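Local coordinates for protein peptidoglycan-binding domain 1 (Burkholderia, PDB 5NM7) that probably degrades bacterial peptidoglycan as a modular phage endolysin, joining a putative peptidoglycan-binding domain to a lysozyme-like N-acetylmuramidase domain, at residues A[169-183]-A[186-200]. Numbering follows the deposited sequence.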
# COMPACT_ATOMS: atom_id res chain seq x y z
N GLY A 169 10.33 15.14 -18.42
CA GLY A 169 9.94 13.75 -18.16
C GLY A 169 10.49 13.23 -16.87
O GLY A 169 9.74 12.73 -16.04
N ALA A 170 11.80 13.42 -16.65
CA ALA A 170 12.42 12.95 -15.42
C ALA A 170 11.87 13.65 -14.20
O ALA A 170 11.55 13.00 -13.19
CB ALA A 170 13.95 13.11 -15.49
N CYS A 171 11.76 14.98 -14.26
CA CYS A 171 11.25 15.76 -13.14
C CYS A 171 9.82 15.38 -12.75
O CYS A 171 9.49 15.27 -11.55
CB CYS A 171 11.34 17.25 -13.42
SG CYS A 171 13.06 17.85 -13.31
N ALA A 172 8.99 15.18 -13.76
CA ALA A 172 7.58 14.84 -13.51
C ALA A 172 7.47 13.50 -12.77
O ALA A 172 6.66 13.40 -11.85
CB ALA A 172 6.79 14.77 -14.82
N LEU A 173 8.26 12.51 -13.16
CA LEU A 173 8.25 11.18 -12.51
C LEU A 173 8.78 11.30 -11.09
O LEU A 173 8.24 10.69 -10.18
CB LEU A 173 9.05 10.17 -13.28
CG LEU A 173 8.58 9.89 -14.74
CD1 LEU A 173 9.57 8.98 -15.43
CD2 LEU A 173 7.18 9.33 -14.84
N GLU A 174 9.82 12.11 -10.93
CA GLU A 174 10.35 12.43 -9.58
C GLU A 174 9.35 13.11 -8.64
O GLU A 174 9.38 12.88 -7.42
CB GLU A 174 11.64 13.27 -9.72
CG GLU A 174 12.81 12.46 -10.26
CD GLU A 174 14.08 13.30 -10.41
OE1 GLU A 174 13.98 14.54 -10.37
OE2 GLU A 174 15.14 12.69 -10.52
N ALA A 175 8.44 13.92 -9.19
CA ALA A 175 7.43 14.65 -8.48
C ALA A 175 6.12 13.84 -8.34
O ALA A 175 5.09 14.43 -7.97
CB ALA A 175 7.11 15.93 -9.21
N THR A 176 6.17 12.55 -8.58
CA THR A 176 4.99 11.71 -8.47
C THR A 176 5.24 10.62 -7.43
O THR A 176 6.35 10.10 -7.35
CB THR A 176 4.65 11.12 -9.84
OG1 THR A 176 4.39 12.21 -10.72
CG2 THR A 176 3.40 10.24 -9.77
N SER A 177 4.22 10.28 -6.66
CA SER A 177 4.29 9.09 -5.78
C SER A 177 3.72 7.86 -6.43
O SER A 177 2.68 7.93 -7.11
CB SER A 177 3.57 9.36 -4.46
OG SER A 177 2.26 9.86 -4.67
N TRP A 178 4.32 6.70 -6.18
CA TRP A 178 4.03 5.49 -6.95
C TRP A 178 3.68 4.32 -6.11
O TRP A 178 4.33 4.04 -5.11
CB TRP A 178 5.28 5.10 -7.75
CG TRP A 178 5.62 6.16 -8.72
CD1 TRP A 178 6.38 7.28 -8.52
CD2 TRP A 178 5.19 6.21 -10.07
NE1 TRP A 178 6.42 8.04 -9.63
CE2 TRP A 178 5.69 7.41 -10.61
CE3 TRP A 178 4.40 5.38 -10.86
CZ2 TRP A 178 5.47 7.79 -11.92
CZ3 TRP A 178 4.17 5.76 -12.16
CH2 TRP A 178 4.69 6.95 -12.68
N GLY A 179 2.64 3.62 -6.54
CA GLY A 179 2.30 2.30 -6.04
C GLY A 179 1.65 2.31 -4.66
O GLY A 179 1.23 3.35 -4.16
N ALA A 180 1.56 1.10 -4.11
CA ALA A 180 0.77 0.81 -2.93
C ALA A 180 1.25 1.62 -1.72
O ALA A 180 0.44 1.99 -0.87
CB ALA A 180 0.84 -0.67 -2.60
N PHE A 181 2.57 1.94 -1.69
CA PHE A 181 3.13 2.76 -0.60
C PHE A 181 3.44 4.20 -0.96
O PHE A 181 3.99 4.94 -0.16
CB PHE A 181 4.35 2.05 -0.01
CG PHE A 181 4.00 0.77 0.63
CD1 PHE A 181 3.57 0.73 1.96
CD2 PHE A 181 3.97 -0.39 -0.09
CE1 PHE A 181 3.18 -0.45 2.53
CE2 PHE A 181 3.60 -1.58 0.51
CZ PHE A 181 3.17 -1.60 1.81
N GLN A 182 3.06 4.62 -2.17
CA GLN A 182 3.16 6.00 -2.59
C GLN A 182 4.55 6.59 -2.33
O GLN A 182 4.68 7.63 -1.66
CB GLN A 182 2.01 6.81 -1.99
CG GLN A 182 0.67 6.42 -2.60
CD GLN A 182 0.56 6.89 -4.05
OE1 GLN A 182 0.37 8.08 -4.28
NE2 GLN A 182 0.72 6.00 -4.99
N ILE A 183 5.55 5.89 -2.82
CA ILE A 183 6.94 6.34 -2.69
C ILE A 183 7.19 7.40 -3.75
O ILE A 183 6.91 7.18 -4.95
CB ILE A 183 7.91 5.18 -2.78
CG1 ILE A 183 7.60 4.11 -1.72
CG2 ILE A 183 9.35 5.67 -2.68
CD1 ILE A 183 7.65 4.57 -0.28
N PHE A 186 11.40 10.94 -6.58
CA PHE A 186 12.69 11.60 -6.35
C PHE A 186 13.63 10.81 -5.42
O PHE A 186 14.85 11.12 -5.36
CB PHE A 186 12.53 13.03 -5.88
CG PHE A 186 11.94 13.20 -4.50
CD1 PHE A 186 12.68 12.92 -3.35
CD2 PHE A 186 10.66 13.71 -4.35
CE1 PHE A 186 12.12 13.10 -2.09
CE2 PHE A 186 10.10 13.90 -3.10
CZ PHE A 186 10.83 13.60 -1.97
N HIS A 187 13.11 9.81 -4.74
CA HIS A 187 13.95 8.90 -3.95
C HIS A 187 14.73 7.88 -4.78
O HIS A 187 15.48 7.10 -4.21
CB HIS A 187 13.11 8.20 -2.86
CG HIS A 187 12.68 9.10 -1.76
ND1 HIS A 187 13.54 9.54 -0.77
CD2 HIS A 187 11.49 9.68 -1.51
CE1 HIS A 187 12.89 10.36 0.04
NE2 HIS A 187 11.64 10.45 -0.38
N TRP A 188 14.52 7.80 -6.11
CA TRP A 188 15.09 6.69 -6.91
C TRP A 188 16.60 6.49 -6.67
O TRP A 188 17.07 5.37 -6.53
CB TRP A 188 14.80 6.86 -8.38
CG TRP A 188 15.49 8.01 -8.99
CD1 TRP A 188 15.00 9.23 -9.23
CD2 TRP A 188 16.84 8.01 -9.53
NE1 TRP A 188 15.95 10.02 -9.84
CE2 TRP A 188 17.08 9.28 -10.03
CE3 TRP A 188 17.85 7.04 -9.60
CZ2 TRP A 188 18.32 9.64 -10.61
CZ3 TRP A 188 19.11 7.42 -10.12
CH2 TRP A 188 19.30 8.70 -10.65
N LYS A 189 17.32 7.61 -6.59
CA LYS A 189 18.77 7.58 -6.43
C LYS A 189 19.19 7.11 -5.04
O LYS A 189 19.98 6.18 -4.92
CB LYS A 189 19.39 8.93 -6.74
CG LYS A 189 20.89 8.83 -7.02
CD LYS A 189 21.48 10.18 -7.39
CE LYS A 189 22.94 10.02 -7.75
NZ LYS A 189 23.55 11.29 -8.20
N ALA A 190 18.60 7.72 -4.03
CA ALA A 190 18.79 7.32 -2.63
C ALA A 190 18.49 5.86 -2.39
O ALA A 190 19.10 5.25 -1.50
CB ALA A 190 17.93 8.16 -1.71
N LEU A 191 17.52 5.31 -3.13
CA LEU A 191 17.11 3.93 -2.95
C LEU A 191 17.80 2.95 -3.88
O LEU A 191 17.47 1.77 -3.91
CB LEU A 191 15.58 3.82 -3.12
CG LEU A 191 14.74 4.69 -2.21
CD1 LEU A 191 13.25 4.37 -2.26
CD2 LEU A 191 15.24 4.76 -0.80
N GLY A 192 18.80 3.41 -4.62
CA GLY A 192 19.64 2.52 -5.37
C GLY A 192 19.12 2.04 -6.69
O GLY A 192 19.58 1.02 -7.19
N TYR A 193 18.14 2.74 -7.26
CA TYR A 193 17.66 2.41 -8.59
C TYR A 193 18.58 3.06 -9.64
O TYR A 193 19.21 4.08 -9.35
CB TYR A 193 16.22 2.91 -8.80
CG TYR A 193 15.23 2.17 -7.94
CD1 TYR A 193 15.00 2.54 -6.62
CD2 TYR A 193 14.52 1.10 -8.43
CE1 TYR A 193 14.09 1.88 -5.85
CE2 TYR A 193 13.63 0.38 -7.65
CZ TYR A 193 13.39 0.78 -6.36
OH TYR A 193 12.51 0.10 -5.58
N PRO A 194 18.66 2.47 -10.85
CA PRO A 194 19.58 3.01 -11.87
C PRO A 194 19.29 4.46 -12.30
O PRO A 194 20.21 5.24 -12.55
CB PRO A 194 19.39 2.09 -13.08
CG PRO A 194 18.58 0.94 -12.61
CD PRO A 194 17.92 1.30 -11.32
N ASP A 195 17.99 4.78 -12.43
CA ASP A 195 17.49 6.12 -12.82
C ASP A 195 15.99 6.16 -12.50
O ASP A 195 15.42 5.12 -12.10
CB ASP A 195 17.73 6.41 -14.31
CG ASP A 195 17.30 5.27 -15.19
OD1 ASP A 195 16.10 4.98 -15.28
OD2 ASP A 195 18.18 4.62 -15.77
N VAL A 196 15.35 7.29 -12.67
CA VAL A 196 13.92 7.42 -12.33
C VAL A 196 13.05 6.56 -13.27
O VAL A 196 12.02 6.03 -12.85
CB VAL A 196 13.44 8.88 -12.30
CG1 VAL A 196 13.33 9.48 -13.70
CG2 VAL A 196 12.10 8.99 -11.55
N PHE A 197 13.46 6.39 -14.52
CA PHE A 197 12.70 5.57 -15.46
C PHE A 197 12.69 4.12 -15.07
O PHE A 197 11.66 3.47 -15.18
CB PHE A 197 13.22 5.79 -16.91
CG PHE A 197 13.16 7.22 -17.32
CD1 PHE A 197 14.28 8.05 -17.19
CD2 PHE A 197 11.98 7.78 -17.75
CE1 PHE A 197 14.21 9.39 -17.52
CE2 PHE A 197 11.90 9.11 -18.09
CZ PHE A 197 13.02 9.92 -17.96
N ALA A 198 13.81 3.61 -14.57
CA ALA A 198 13.88 2.23 -14.11
C ALA A 198 13.04 2.04 -12.84
O ALA A 198 12.42 0.99 -12.66
CB ALA A 198 15.32 1.80 -13.85
N PHE A 199 13.04 3.04 -11.97
CA PHE A 199 12.20 3.02 -10.78
C PHE A 199 10.72 2.88 -11.17
O PHE A 199 10.00 1.99 -10.69
CB PHE A 199 12.42 4.27 -9.94
CG PHE A 199 11.47 4.41 -8.82
CD1 PHE A 199 11.67 3.69 -7.65
CD2 PHE A 199 10.36 5.25 -8.92
CE1 PHE A 199 10.77 3.82 -6.59
CE2 PHE A 199 9.48 5.38 -7.85
CZ PHE A 199 9.69 4.66 -6.69
N VAL A 200 10.30 3.75 -12.08
CA VAL A 200 8.92 3.73 -12.54
C VAL A 200 8.57 2.41 -13.23
O VAL A 200 7.51 1.85 -12.99
CB VAL A 200 8.60 4.99 -13.38
CG1 VAL A 200 7.22 4.89 -14.06
CG2 VAL A 200 8.64 6.23 -12.51
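Val-200 and Phe-199 meet the indole of Trp-178 in two different ways, showing how successive residues of one helix can share an aromatic partner. Val-200 lies over a face: its CG2 sits 3.9 Å from the centroid of the six-membered ring of Trp-178, a CH-pi contact, while CG1 touches CH2. Phe-199 instead turns an edge toward the five-membered ring in an offset edge-to-face pair, planes at 88°. With CG anti to the backbone N (chi1 172°), the edge of the Phe-199 ring touches both Trp-178 and Ile-183, CE2 at Trp-178 CD1 and CZ 4.1 Å from Ile-183 CG2. One helical turn earlier, Val-196 CG2 packs 3.7 Å from Leu-173 CB and also meets Glu-174 CG. Leu-173 and Phe-197 cross at about a right angle, CD1 of the leucine 3.5 Å from CE2 of the phenylalanine.

The straighter of two hydrogen bonds across the contact runs 2.9 Å from Trp-188 NE1 to Glu-174 OE2, received on the anti side of the carboxylate with the two planes nearly coplanar; Phe-186 N gives a weak one to Glu-174 O. Gln-125 holds the other oxygen, OE1, so both carboxylate oxygens have a partner. The Trp-178 indole is fixed in turn by a bond of 3.3 Å from NE1 to Leu-173 O, which lies in the indole plane, and Thr-176 CG2 lies against the face opposite Val-200, toward the rim. Asp-195 caps helix 196-205 by accepting from Ala-198 N.

The contact thus joins helix 169-174 and the antiparallel strands 176-178 and 183-184 to the start of helix 196-205, within the lysozyme-like domain; helix 156-167 backs Trp-178, and helix 207-219 packs against Ile-183 and Phe-199.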